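Local coordinates for protein transcriptional regulator (GntR family) (Enterococcus faecalis, PDB 3DDV) that probably regulates transcription in response to a small effector molecule bound by its UTRA domain, as GntR-family regulators of the HutC type do, at residues B[8-13]-B[67-72]; B[19-24]-B[127-132]; B[36-41]-B[101-106]; B[111-116]-B[137-142]. One frame throughout, in Å; residues are numbered along the deposited sequence.

Contact 1: B[8-13]-B[67-72]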
# COMPACT_ATOMS: atom_id res chain seq x y z
N SER B 8 -9.80 -9.81 -36.57
CA SER B 8 -10.26 -10.58 -35.42
C SER B 8 -10.85 -11.88 -35.93
O SER B 8 -11.40 -11.92 -37.01
CB SER B 8 -11.31 -9.78 -34.64
OG SER B 8 -12.14 -10.59 -33.80
N ARG B 9 -10.79 -12.93 -35.13
CA ARG B 9 -11.24 -14.26 -35.52
C ARG B 9 -12.12 -14.88 -34.41
O ARG B 9 -11.65 -15.11 -33.29
CB ARG B 9 -9.99 -15.11 -35.78
CG ARG B 9 -10.23 -16.53 -36.28
CD ARG B 9 -9.13 -17.51 -35.85
NE ARG B 9 -9.73 -18.80 -35.50
CZ ARG B 9 -9.16 -19.76 -34.77
NH1 ARG B 9 -7.93 -19.62 -34.28
NH2 ARG B 9 -9.83 -20.88 -34.52
N THR B 10 -13.38 -15.16 -34.72
CA THR B 10 -14.23 -15.89 -33.77
C THR B 10 -13.87 -17.36 -33.73
O THR B 10 -14.19 -18.08 -34.62
CB THR B 10 -15.71 -15.78 -34.10
OG1 THR B 10 -16.04 -14.43 -34.38
CG2 THR B 10 -16.51 -16.20 -32.94
N VAL B 11 -13.22 -17.79 -32.67
CA VAL B 11 -12.93 -19.20 -32.41
C VAL B 11 -14.14 -20.08 -32.01
O VAL B 11 -14.16 -21.27 -32.30
CB VAL B 11 -11.94 -19.26 -31.25
CG1 VAL B 11 -11.83 -20.68 -30.63
CG2 VAL B 11 -10.61 -18.71 -31.71
N SER B 12 -15.10 -19.54 -31.26
CA SER B 12 -16.35 -20.26 -31.03
C SER B 12 -17.50 -19.32 -30.69
O SER B 12 -17.31 -18.16 -30.37
CB SER B 12 -16.20 -21.32 -29.96
OG SER B 12 -15.93 -20.69 -28.75
N TYR B 13 -18.71 -19.85 -30.77
CA TYR B 13 -19.88 -19.02 -30.71
C TYR B 13 -21.10 -19.91 -30.57
O TYR B 13 -21.47 -20.61 -31.48
CB TYR B 13 -19.96 -18.19 -32.00
CG TYR B 13 -20.99 -17.11 -32.01
CD1 TYR B 13 -20.71 -15.85 -31.55
CD2 TYR B 13 -22.24 -17.34 -32.51
CE1 TYR B 13 -21.65 -14.85 -31.57
CE2 TYR B 13 -23.19 -16.34 -32.55
CZ TYR B 13 -22.89 -15.09 -32.07
OH TYR B 13 -23.83 -14.09 -32.11
N GLU B 67 -23.49 -8.13 -35.98
CA GLU B 67 -23.79 -7.05 -35.04
C GLU B 67 -23.14 -7.42 -33.74
O GLU B 67 -22.35 -6.66 -33.21
CB GLU B 67 -25.28 -6.87 -34.80
CG GLU B 67 -26.05 -6.28 -35.94
CD GLU B 67 -27.56 -6.44 -35.79
OE1 GLU B 67 -28.02 -7.56 -35.54
OE2 GLU B 67 -28.31 -5.44 -35.96
N ILE B 68 -23.47 -8.60 -33.24
CA ILE B 68 -22.92 -9.03 -31.95
C ILE B 68 -21.42 -9.06 -31.94
O ILE B 68 -20.82 -8.65 -30.97
CB ILE B 68 -23.46 -10.38 -31.48
CG1 ILE B 68 -24.97 -10.23 -31.19
CG2 ILE B 68 -22.68 -10.84 -30.26
CD1 ILE B 68 -25.76 -11.52 -31.00
N THR B 69 -20.81 -9.52 -33.03
CA THR B 69 -19.37 -9.72 -33.05
C THR B 69 -18.60 -8.44 -33.29
O THR B 69 -17.61 -8.22 -32.61
CB THR B 69 -18.93 -10.81 -34.06
OG1 THR B 69 -19.87 -10.88 -35.14
CG2 THR B 69 -18.90 -12.17 -33.39
N ASN B 70 -19.07 -7.57 -34.17
CA ASN B 70 -18.32 -6.35 -34.53
C ASN B 70 -18.92 -5.01 -34.03
O ASN B 70 -18.24 -4.00 -34.06
CB ASN B 70 -18.15 -6.22 -36.06
CG ASN B 70 -17.94 -7.58 -36.75
OD1 ASN B 70 -18.84 -8.09 -37.44
ND2 ASN B 70 -16.76 -8.17 -36.55
N SER B 71 -20.17 -4.98 -33.60
CA SER B 71 -20.84 -3.70 -33.36
C SER B 71 -21.62 -3.76 -32.07
O SER B 71 -22.73 -3.22 -31.95
CB SER B 71 -21.81 -3.43 -34.52
OG SER B 71 -21.20 -3.72 -35.76
N PHE B 72 -21.05 -4.46 -31.09
CA PHE B 72 -21.85 -4.87 -29.95
C PHE B 72 -22.40 -3.67 -29.21
O PHE B 72 -23.61 -3.55 -28.98
CB PHE B 72 -21.04 -5.76 -29.01
CG PHE B 72 -21.81 -6.25 -27.84
CD1 PHE B 72 -23.14 -6.65 -27.98
CD2 PHE B 72 -21.21 -6.34 -26.59
CE1 PHE B 72 -23.86 -7.12 -26.91
CE2 PHE B 72 -21.93 -6.81 -25.51
CZ PHE B 72 -23.26 -7.20 -25.67
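Ile68 and Thr69, on the last turn of helix 65-70, meet Tyr13 and Thr10 of strand 8-16 in a small, largely apolar contact that buries 158 Å² in all. Ile68 comes first along the helix. Its CD1 lies 3.4 Å from Tyr13 OH, while its CG2 branch sits at the edge of the phenol ring, near the ring plane and 4.3 Å from Tyr13 CE1. The two side chains cross at about a right angle, the isoleucine reaching across the hydroxyl end of the tyrosine. Tyr13 extends to the helix because its CG is anti to the backbone N (chi1 -171°), which carries the phenol out from the strand. Ile68 also touches Val60 and Tyr63 of the preceding loop.

Thr69 follows, its methyl serving both strand residues: CG2 is 3.8 Å from Thr10 OG1 and approaches Tyr13 CE1 obliquely at 4.2 Å. The closest pair of CA atoms, those of Thr10 and Thr69, is 8.1 Å apart, a spacing bridged by side chains. The helix ends after Asn70, Ser71 N still bonding to Glu67 O at 2.8 Å.

Strand 8-16 is an outermost strand of the chain's antiparallel sheet, with a classic beta bulge where Val11 and Ser12 both face Glu38. Next to it runs strand 34-43, whose Met37 touches both Tyr13 and Thr69 and whose Arg39 NH1 bonds to Thr69 O.

Contact 2: B[19-24]-B[127-132]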
# COMPACT_ATOMS: atom_id res chain seq x y z
N SER B 19 -22.66 -21.02 -16.47
CA SER B 19 -21.90 -21.56 -15.34
C SER B 19 -22.17 -20.75 -14.03
O SER B 19 -22.81 -19.68 -14.06
CB SER B 19 -20.42 -21.47 -15.68
OG SER B 19 -19.98 -20.12 -15.58
N SER B 20 -21.65 -21.21 -12.90
CA SER B 20 -21.80 -20.44 -11.66
C SER B 20 -21.28 -19.00 -11.74
O SER B 20 -21.96 -18.04 -11.34
CB SER B 20 -21.07 -21.15 -10.53
OG SER B 20 -21.37 -22.53 -10.59
N SER B 21 -20.05 -18.85 -12.21
CA SER B 21 -19.49 -17.52 -12.21
C SER B 21 -20.32 -16.68 -13.20
O SER B 21 -20.55 -15.49 -12.98
CB SER B 21 -18.00 -17.52 -12.51
OG SER B 21 -17.76 -17.52 -13.87
N GLU B 22 -20.83 -17.32 -14.26
CA GLU B 22 -21.61 -16.57 -15.20
C GLU B 22 -22.93 -16.16 -14.55
O GLU B 22 -23.41 -15.07 -14.78
CB GLU B 22 -21.79 -17.35 -16.50
CG GLU B 22 -20.50 -17.43 -17.31
CD GLU B 22 -20.59 -18.29 -18.57
OE1 GLU B 22 -21.46 -19.18 -18.62
OE2 GLU B 22 -19.80 -18.08 -19.50
N MET B 23 -23.52 -17.03 -13.74
CA MET B 23 -24.79 -16.71 -13.07
C MET B 23 -24.58 -15.52 -12.14
O MET B 23 -25.34 -14.56 -12.13
CB MET B 23 -25.28 -17.90 -12.26
CG MET B 23 -25.79 -19.03 -13.13
SD MET B 23 -26.32 -20.48 -12.19
CE MET B 23 -27.46 -19.63 -11.10
N GLU B 24 -23.52 -15.61 -11.36
CA GLU B 24 -23.21 -14.63 -10.37
C GLU B 24 -22.96 -13.22 -11.00
O GLU B 24 -23.63 -12.25 -10.63
CB GLU B 24 -22.00 -15.17 -9.57
CG GLU B 24 -21.70 -14.51 -8.23
CD GLU B 24 -20.41 -13.72 -8.20
OE1 GLU B 24 -19.82 -13.45 -9.27
OE2 GLU B 24 -19.97 -13.36 -7.08
N PHE B 127 -24.80 -6.81 -18.65
CA PHE B 127 -24.99 -7.28 -19.99
C PHE B 127 -23.77 -7.95 -20.59
O PHE B 127 -23.81 -8.36 -21.74
CB PHE B 127 -25.52 -6.14 -20.86
CG PHE B 127 -24.52 -5.10 -21.18
CD1 PHE B 127 -23.68 -5.25 -22.27
CD2 PHE B 127 -24.43 -3.95 -20.41
CE1 PHE B 127 -22.74 -4.27 -22.59
CE2 PHE B 127 -23.50 -2.97 -20.71
CZ PHE B 127 -22.64 -3.12 -21.80
N GLU B 128 -22.72 -8.14 -19.83
CA GLU B 128 -21.48 -8.58 -20.41
C GLU B 128 -20.61 -9.15 -19.29
O GLU B 128 -20.47 -8.51 -18.23
CB GLU B 128 -20.80 -7.36 -20.98
CG GLU B 128 -20.08 -7.62 -22.20
CD GLU B 128 -19.29 -6.39 -22.75
OE1 GLU B 128 -18.84 -5.46 -21.97
OE2 GLU B 128 -19.07 -6.46 -24.00
N TYR B 129 -20.01 -10.31 -19.49
CA TYR B 129 -18.95 -10.77 -18.60
C TYR B 129 -17.80 -11.17 -19.49
O TYR B 129 -17.89 -12.11 -20.24
CB TYR B 129 -19.42 -11.95 -17.77
CG TYR B 129 -18.36 -12.57 -16.92
CD1 TYR B 129 -17.39 -11.80 -16.33
CD2 TYR B 129 -18.34 -13.93 -16.68
CE1 TYR B 129 -16.42 -12.35 -15.54
CE2 TYR B 129 -17.37 -14.49 -15.85
CZ TYR B 129 -16.40 -13.69 -15.30
OH TYR B 129 -15.41 -14.20 -14.51
N VAL B 130 -16.73 -10.42 -19.46
CA VAL B 130 -15.72 -10.54 -20.51
C VAL B 130 -14.40 -10.84 -19.86
O VAL B 130 -14.06 -10.25 -18.83
CB VAL B 130 -15.67 -9.25 -21.41
CG1 VAL B 130 -14.71 -9.43 -22.58
CG2 VAL B 130 -17.09 -8.91 -21.90
N ARG B 131 -13.69 -11.80 -20.40
CA ARG B 131 -12.49 -12.29 -19.73
C ARG B 131 -11.46 -12.38 -20.82
O ARG B 131 -11.59 -13.20 -21.76
CB ARG B 131 -12.75 -13.64 -19.10
CG ARG B 131 -13.92 -13.62 -18.11
CD ARG B 131 -14.73 -14.88 -18.14
NE ARG B 131 -15.86 -14.75 -19.02
CZ ARG B 131 -16.72 -15.73 -19.28
NH1 ARG B 131 -16.57 -16.93 -18.79
NH2 ARG B 131 -17.73 -15.51 -20.07
N THR B 132 -10.48 -11.50 -20.71
CA THR B 132 -9.53 -11.34 -21.75
C THR B 132 -8.14 -11.65 -21.26
O THR B 132 -7.76 -11.31 -20.16
CB THR B 132 -9.57 -9.96 -22.23
OG1 THR B 132 -10.87 -9.70 -22.74
CG2 THR B 132 -8.54 -9.77 -23.30
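Helix 20-24 and strand 127-132 run at 138° to each other, their axes 9.7 Å apart at closest approach, and the nearest CA atoms are those of Glu22 and Tyr129. Two helix residues face two strand residues across this gap. Ser21 OG stands 3.6 Å from Tyr129 CE2, oblique to the ring. Glu22 brings its CG to the ring edge, 4.2 Å from Tyr129 CD2, with the carboxylate plane turned 82° from the ring.

Past the ring, the extended Glu22 chain carries OE2 to the edge of the Arg131 guanidinium, near its plane. This is a salt bridge with weak, bent hydrogen bonds: NH2 of Arg131 is 3.3 Å from Glu22 OE2 and NH1 is 3.5 Å from it. The carboxylate and guanidinium planes are 78° apart, so the two groups do not pair side by side, and the stronger polar partner of OE2 is Ser54 OG on strand 46-56.

The other carboxylate oxygen belongs to the start of the helix. Ser19 and Glu22 form a capping box: Ser19 N donates to Glu22 OE1 at 3.1 Å, and Glu22 N donates to Ser19 OG at 3.2 Å. Ser19 is the N-cap residue; Glu22 answers with OE1 while its OE2 faces the sheet of the UTRA domain.

Arg131 is bent at chi2 and chi3, folding back along its own strand until NE lies 3.4 Å above the Tyr129 ring plane, offset toward the rim. On the helix, the Ser21 side chain is about 3 Å from a bound magnesium ion.

Contact 3: B[36-41]-B[101-106]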
# COMPACT_ATOMS: atom_id res chain seq x y z
N ARG B 36 -22.17 -17.34 -25.64
CA ARG B 36 -20.81 -17.42 -25.22
C ARG B 36 -19.99 -17.41 -26.44
O ARG B 36 -20.24 -18.21 -27.35
CB ARG B 36 -20.57 -18.71 -24.52
CG ARG B 36 -19.38 -18.63 -23.63
CD ARG B 36 -18.47 -19.81 -23.78
NE ARG B 36 -17.76 -19.94 -22.55
CZ ARG B 36 -18.30 -20.43 -21.43
NH1 ARG B 36 -19.58 -20.91 -21.41
NH2 ARG B 36 -17.53 -20.47 -20.33
N MET B 37 -19.05 -16.49 -26.50
CA MET B 37 -18.21 -16.33 -27.69
C MET B 37 -16.76 -16.10 -27.31
O MET B 37 -16.45 -15.50 -26.27
CB MET B 37 -18.75 -15.26 -28.62
CG MET B 37 -18.64 -13.81 -28.21
SD MET B 37 -18.91 -12.72 -29.64
CE MET B 37 -17.31 -12.81 -30.48
N GLU B 38 -15.89 -16.70 -28.11
CA GLU B 38 -14.46 -16.69 -27.88
C GLU B 38 -13.83 -16.12 -29.11
O GLU B 38 -14.25 -16.45 -30.21
CB GLU B 38 -13.94 -18.10 -27.75
CG GLU B 38 -14.23 -18.68 -26.42
CD GLU B 38 -13.89 -20.13 -26.31
OE1 GLU B 38 -13.33 -20.73 -27.25
OE2 GLU B 38 -14.22 -20.66 -25.25
N ARG B 39 -12.79 -15.32 -28.93
CA ARG B 39 -12.31 -14.50 -30.01
C ARG B 39 -10.82 -14.16 -29.83
O ARG B 39 -10.40 -13.87 -28.73
CB ARG B 39 -13.18 -13.25 -29.96
CG ARG B 39 -12.96 -12.24 -31.02
CD ARG B 39 -12.85 -10.79 -30.43
NE ARG B 39 -14.12 -10.27 -29.91
CZ ARG B 39 -15.10 -9.74 -30.66
NH1 ARG B 39 -14.99 -9.65 -31.99
NH2 ARG B 39 -16.20 -9.30 -30.05
N ILE B 40 -10.04 -14.27 -30.90
CA ILE B 40 -8.64 -13.79 -30.96
C ILE B 40 -8.57 -12.51 -31.81
O ILE B 40 -9.18 -12.43 -32.86
CB ILE B 40 -7.70 -14.86 -31.58
CG1 ILE B 40 -7.95 -16.22 -30.93
CG2 ILE B 40 -6.28 -14.45 -31.40
CD1 ILE B 40 -7.13 -17.33 -31.48
N ARG B 41 -7.85 -11.50 -31.33
CA ARG B 41 -7.56 -10.26 -32.09
C ARG B 41 -6.07 -10.17 -32.37
O ARG B 41 -5.23 -10.61 -31.57
CB ARG B 41 -8.01 -9.00 -31.35
CG ARG B 41 -9.48 -9.08 -30.91
CD ARG B 41 -10.06 -7.79 -30.23
NE ARG B 41 -10.56 -6.89 -31.27
CZ ARG B 41 -11.84 -6.75 -31.67
NH1 ARG B 41 -12.86 -7.39 -31.08
NH2 ARG B 41 -12.09 -5.93 -32.68
N ALA B 101 -1.67 -20.57 -25.09
CA ALA B 101 -0.41 -20.48 -25.80
C ALA B 101 -0.62 -20.76 -27.30
O ALA B 101 -0.18 -19.96 -28.15
CB ALA B 101 0.58 -21.42 -25.20
N GLU B 102 -1.30 -21.88 -27.62
CA GLU B 102 -1.56 -22.23 -29.03
C GLU B 102 -2.24 -21.07 -29.69
O GLU B 102 -1.80 -20.64 -30.73
CB GLU B 102 -2.48 -23.41 -29.23
CG GLU B 102 -2.09 -24.76 -28.57
CD GLU B 102 -3.14 -25.86 -28.90
OE1 GLU B 102 -3.57 -25.88 -30.10
OE2 GLU B 102 -3.52 -26.66 -27.98
N TYR B 103 -3.32 -20.58 -29.08
CA TYR B 103 -4.10 -19.46 -29.66
C TYR B 103 -3.31 -18.17 -29.83
O TYR B 103 -3.51 -17.43 -30.79
CB TYR B 103 -5.28 -19.11 -28.78
CG TYR B 103 -6.41 -20.10 -28.71
CD1 TYR B 103 -6.86 -20.77 -29.85
CD2 TYR B 103 -7.08 -20.32 -27.51
CE1 TYR B 103 -7.92 -21.67 -29.79
CE2 TYR B 103 -8.12 -21.21 -27.44
CZ TYR B 103 -8.53 -21.87 -28.58
OH TYR B 103 -9.57 -22.72 -28.49
N LEU B 104 -2.48 -17.83 -28.86
CA LEU B 104 -1.78 -16.57 -28.93
C LEU B 104 -0.40 -16.73 -29.56
O LEU B 104 0.31 -15.77 -29.76
CB LEU B 104 -1.72 -15.94 -27.55
CG LEU B 104 -3.05 -15.37 -27.05
CD1 LEU B 104 -2.90 -14.85 -25.66
CD2 LEU B 104 -3.50 -14.24 -27.93
N GLU B 105 -0.04 -17.95 -29.93
CA GLU B 105 1.23 -18.19 -30.61
C GLU B 105 2.35 -17.73 -29.71
O GLU B 105 3.12 -16.86 -30.09
CB GLU B 105 1.30 -17.43 -31.94
CG GLU B 105 0.02 -17.50 -32.70
CD GLU B 105 0.18 -17.32 -34.17
OE1 GLU B 105 0.72 -16.30 -34.65
OE2 GLU B 105 -0.27 -18.22 -34.86
N ILE B 106 2.37 -18.30 -28.50
CA ILE B 106 3.43 -18.07 -27.52
C ILE B 106 3.56 -19.41 -26.83
O ILE B 106 2.92 -20.37 -27.27
CB ILE B 106 3.06 -16.93 -26.54
CG1 ILE B 106 1.81 -17.29 -25.72
CG2 ILE B 106 2.87 -15.61 -27.32
CD1 ILE B 106 1.25 -16.13 -24.94
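Ile40 of strand 34-43 packs on Tyr103 and Leu104 at the C-terminal end of helix 98-104, in a helix-on-sheet contact of the UTRA domain; the helix ends in a Schellman motif at Glu105. The CA atoms of Ile40 and Tyr103 are the nearest across it, 7.4 Å apart, and the interface buries 157 Å².

Apolar packing carries most of the contact. With CG1 of Ile40 anti to its carbonyl carbon (chi1 -48°) and the chain then extended, CD1 is delivered to the root of Tyr103, 3.7 Å from its CB, and approaches the ring obliquely. The two side chains cross at about a right angle. The other branch, CG2, reaches toward the next helix residue, 4.5 Å from Leu104 CD2. On the tyrosine side the packing continues to Phe50, whose ring meets that of Tyr103 with the planes nearly parallel.

Polar groups contribute little between the segments. Glu38 OE1 comes no closer to Tyr103 OH than 4.4 Å, and it has a weak hydrogen bond to Ser12 OG on the neighbouring strand 8-16.

Backbone bonds shape the helix end. Glu105 takes a positive phi of 60°, turning the chain so that Ile106 N bonds to Ala101 O at 3.1 Å. Near this terminus Ile40 CD1 also lies beside the Tyr103 carbonyl, 3.7 Å from its O atom.

Contact 4: B[111-116]-B[137-142]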
# COMPACT_ATOMS: atom_id res chain seq x y z
N ALA B 111 3.81 -14.94 -19.98
CA ALA B 111 3.14 -14.01 -19.09
C ALA B 111 1.89 -13.41 -19.69
O ALA B 111 1.96 -12.75 -20.75
CB ALA B 111 4.10 -12.88 -18.73
N ILE B 112 0.76 -13.55 -18.99
CA ILE B 112 -0.53 -13.06 -19.50
C ILE B 112 -1.09 -12.00 -18.61
O ILE B 112 -1.10 -12.14 -17.40
CB ILE B 112 -1.59 -14.18 -19.56
CG1 ILE B 112 -1.23 -15.23 -20.64
CG2 ILE B 112 -2.93 -13.57 -19.77
CD1 ILE B 112 -1.18 -14.71 -22.08
N LEU B 113 -1.55 -10.91 -19.21
CA LEU B 113 -2.25 -9.89 -18.47
C LEU B 113 -3.70 -10.24 -18.64
O LEU B 113 -4.21 -10.28 -19.77
CB LEU B 113 -2.00 -8.47 -19.01
CG LEU B 113 -2.78 -7.46 -18.17
CD1 LEU B 113 -1.99 -7.21 -16.89
CD2 LEU B 113 -3.09 -6.22 -18.88
N ARG B 114 -4.37 -10.47 -17.52
CA ARG B 114 -5.74 -10.91 -17.55
C ARG B 114 -6.64 -9.83 -17.09
O ARG B 114 -6.45 -9.27 -16.03
CB ARG B 114 -5.97 -12.06 -16.62
CG ARG B 114 -7.35 -12.67 -16.85
CD ARG B 114 -7.46 -14.03 -16.27
NE ARG B 114 -7.82 -13.85 -14.90
CZ ARG B 114 -7.47 -14.67 -13.92
NH1 ARG B 114 -6.73 -15.74 -14.19
NH2 ARG B 114 -7.85 -14.42 -12.66
N VAL B 115 -7.66 -9.58 -17.87
CA VAL B 115 -8.67 -8.62 -17.46
C VAL B 115 -10.00 -9.32 -17.48
O VAL B 115 -10.38 -9.87 -18.49
CB VAL B 115 -8.74 -7.41 -18.41
CG1 VAL B 115 -9.73 -6.37 -17.87
CG2 VAL B 115 -7.40 -6.86 -18.57
N ARG B 116 -10.69 -9.29 -16.37
CA ARG B 116 -12.04 -9.73 -16.32
C ARG B 116 -12.90 -8.52 -16.06
O ARG B 116 -12.64 -7.75 -15.14
CB ARG B 116 -12.24 -10.68 -15.15
CG ARG B 116 -11.47 -12.01 -15.22
CD ARG B 116 -12.21 -12.95 -14.39
NE ARG B 116 -11.42 -13.94 -13.69
CZ ARG B 116 -11.14 -15.14 -14.18
NH1 ARG B 116 -11.51 -15.50 -15.44
NH2 ARG B 116 -10.46 -15.97 -13.41
N SER B 137 4.00 -9.45 -23.40
CA SER B 137 5.08 -8.85 -24.13
C SER B 137 4.58 -8.01 -25.32
O SER B 137 5.22 -7.07 -25.75
CB SER B 137 5.96 -9.96 -24.66
OG SER B 137 5.38 -10.47 -25.85
N ARG B 138 3.39 -8.32 -25.80
CA ARG B 138 2.84 -7.61 -26.92
C ARG B 138 1.81 -6.60 -26.51
O ARG B 138 1.21 -6.00 -27.36
CB ARG B 138 2.20 -8.59 -27.89
CG ARG B 138 3.11 -9.67 -28.35
CD ARG B 138 2.48 -10.46 -29.45
NE ARG B 138 3.08 -11.78 -29.56
CZ ARG B 138 2.40 -12.88 -29.80
NH1 ARG B 138 1.09 -12.83 -29.96
NH2 ARG B 138 3.02 -14.04 -29.88
N PHE B 139 1.60 -6.39 -25.23
CA PHE B 139 0.52 -5.52 -24.83
C PHE B 139 0.80 -4.65 -23.63
O PHE B 139 1.57 -5.00 -22.78
CB PHE B 139 -0.71 -6.37 -24.56
CG PHE B 139 -1.92 -5.59 -24.23
CD1 PHE B 139 -2.58 -4.91 -25.19
CD2 PHE B 139 -2.40 -5.55 -22.97
CE1 PHE B 139 -3.68 -4.20 -24.89
CE2 PHE B 139 -3.50 -4.84 -22.68
CZ PHE B 139 -4.14 -4.17 -23.63
N GLU B 140 0.15 -3.50 -23.59
CA GLU B 140 0.12 -2.59 -22.47
C GLU B 140 -1.27 -2.04 -22.24
O GLU B 140 -1.85 -1.53 -23.13
CB GLU B 140 1.03 -1.39 -22.78
CG GLU B 140 2.50 -1.69 -22.92
CD GLU B 140 3.15 -2.21 -21.64
OE1 GLU B 140 2.88 -1.68 -20.54
OE2 GLU B 140 3.95 -3.16 -21.73
N PHE B 141 -1.77 -2.04 -21.03
CA PHE B 141 -3.11 -1.53 -20.78
C PHE B 141 -2.94 -0.12 -20.26
O PHE B 141 -2.23 0.13 -19.30
CB PHE B 141 -3.74 -2.50 -19.79
CG PHE B 141 -5.11 -2.13 -19.29
CD1 PHE B 141 -5.29 -1.10 -18.38
CD2 PHE B 141 -6.20 -2.92 -19.61
CE1 PHE B 141 -6.55 -0.82 -17.85
CE2 PHE B 141 -7.45 -2.63 -19.14
CZ PHE B 141 -7.64 -1.59 -18.24
N TYR B 142 -3.59 0.83 -20.90
CA TYR B 142 -3.42 2.23 -20.56
C TYR B 142 -4.45 2.68 -19.54
O TYR B 142 -5.61 2.66 -19.78
CB TYR B 142 -3.44 3.10 -21.84
CG TYR B 142 -2.33 2.69 -22.80
CD1 TYR B 142 -1.06 3.29 -22.76
CD2 TYR B 142 -2.52 1.65 -23.73
CE1 TYR B 142 -0.01 2.87 -23.62
CE2 TYR B 142 -1.50 1.22 -24.60
CZ TYR B 142 -0.24 1.84 -24.51
OH TYR B 142 0.76 1.41 -25.35
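Leu113 touches both Phe139 and Phe141 with its CD2 methyl, joining strand 111-121 of the antiparallel UTRA sheet to the C-terminal segment that leads into the short strand 141-142. The two aromatic residues receive that methyl differently. Phe139 meets it with its ring edge, CE2 lying 4.1 Å from Leu113 CD2 and the methyl near the ring plane. Phe141 offers the base of its side chain instead, with CB 3.9 Å from the same methyl. Leu113 crosses each of these side chains at about a right angle.

The CA atoms of Leu113 and Phe139 are 8.2 Å apart, so the side chains must span the gap. They do so in the same way: CG is anti to the backbone N in Leu113 (chi1 180°), in Phe139 (-176°) and in Phe141 (176°). The alternation of strand residues repeats the contact two positions on, where Val115 also faces the aromatic segment and approaches the Phe141 ring obliquely. Altogether 159 Å² is buried.

The Phe139 ring also stacks with Tyr134 of strand 126-135. The second subunit completes the setting: Phe141 and Tyr142 pair with one of its strands in an antiparallel ladder, and Glu140 OE2 of this chain forms an intersubunit salt bridge with NH2 of Arg114 of the second subunit. Between the two segments, Val115 CG2 lies 4.2 Å from Phe141 CD2.

All four contacts reach one antiparallel sheet. Contacts 1 and 3 use neighbouring strands, 8-16 and 34-43, with centres 13 Å apart and Arg9 N 2.8 Å from Ile40 O. Contacts 2 and 4 join through strands 126-135 and 111-121, where Thr132 N lies 2.8 Å from Val115 O. Arg138 ties contact 4 to the helix end in contact 3, its NH1 3.1 Å from Leu104 O. Contacts 1 and 4 do not touch, their nearest atoms being about 12 Å apart. The bound magnesium ion lies about 3 Å from the Ser21 side chain of contact 2, but about 10 Å from that of Glu38 in contact 3.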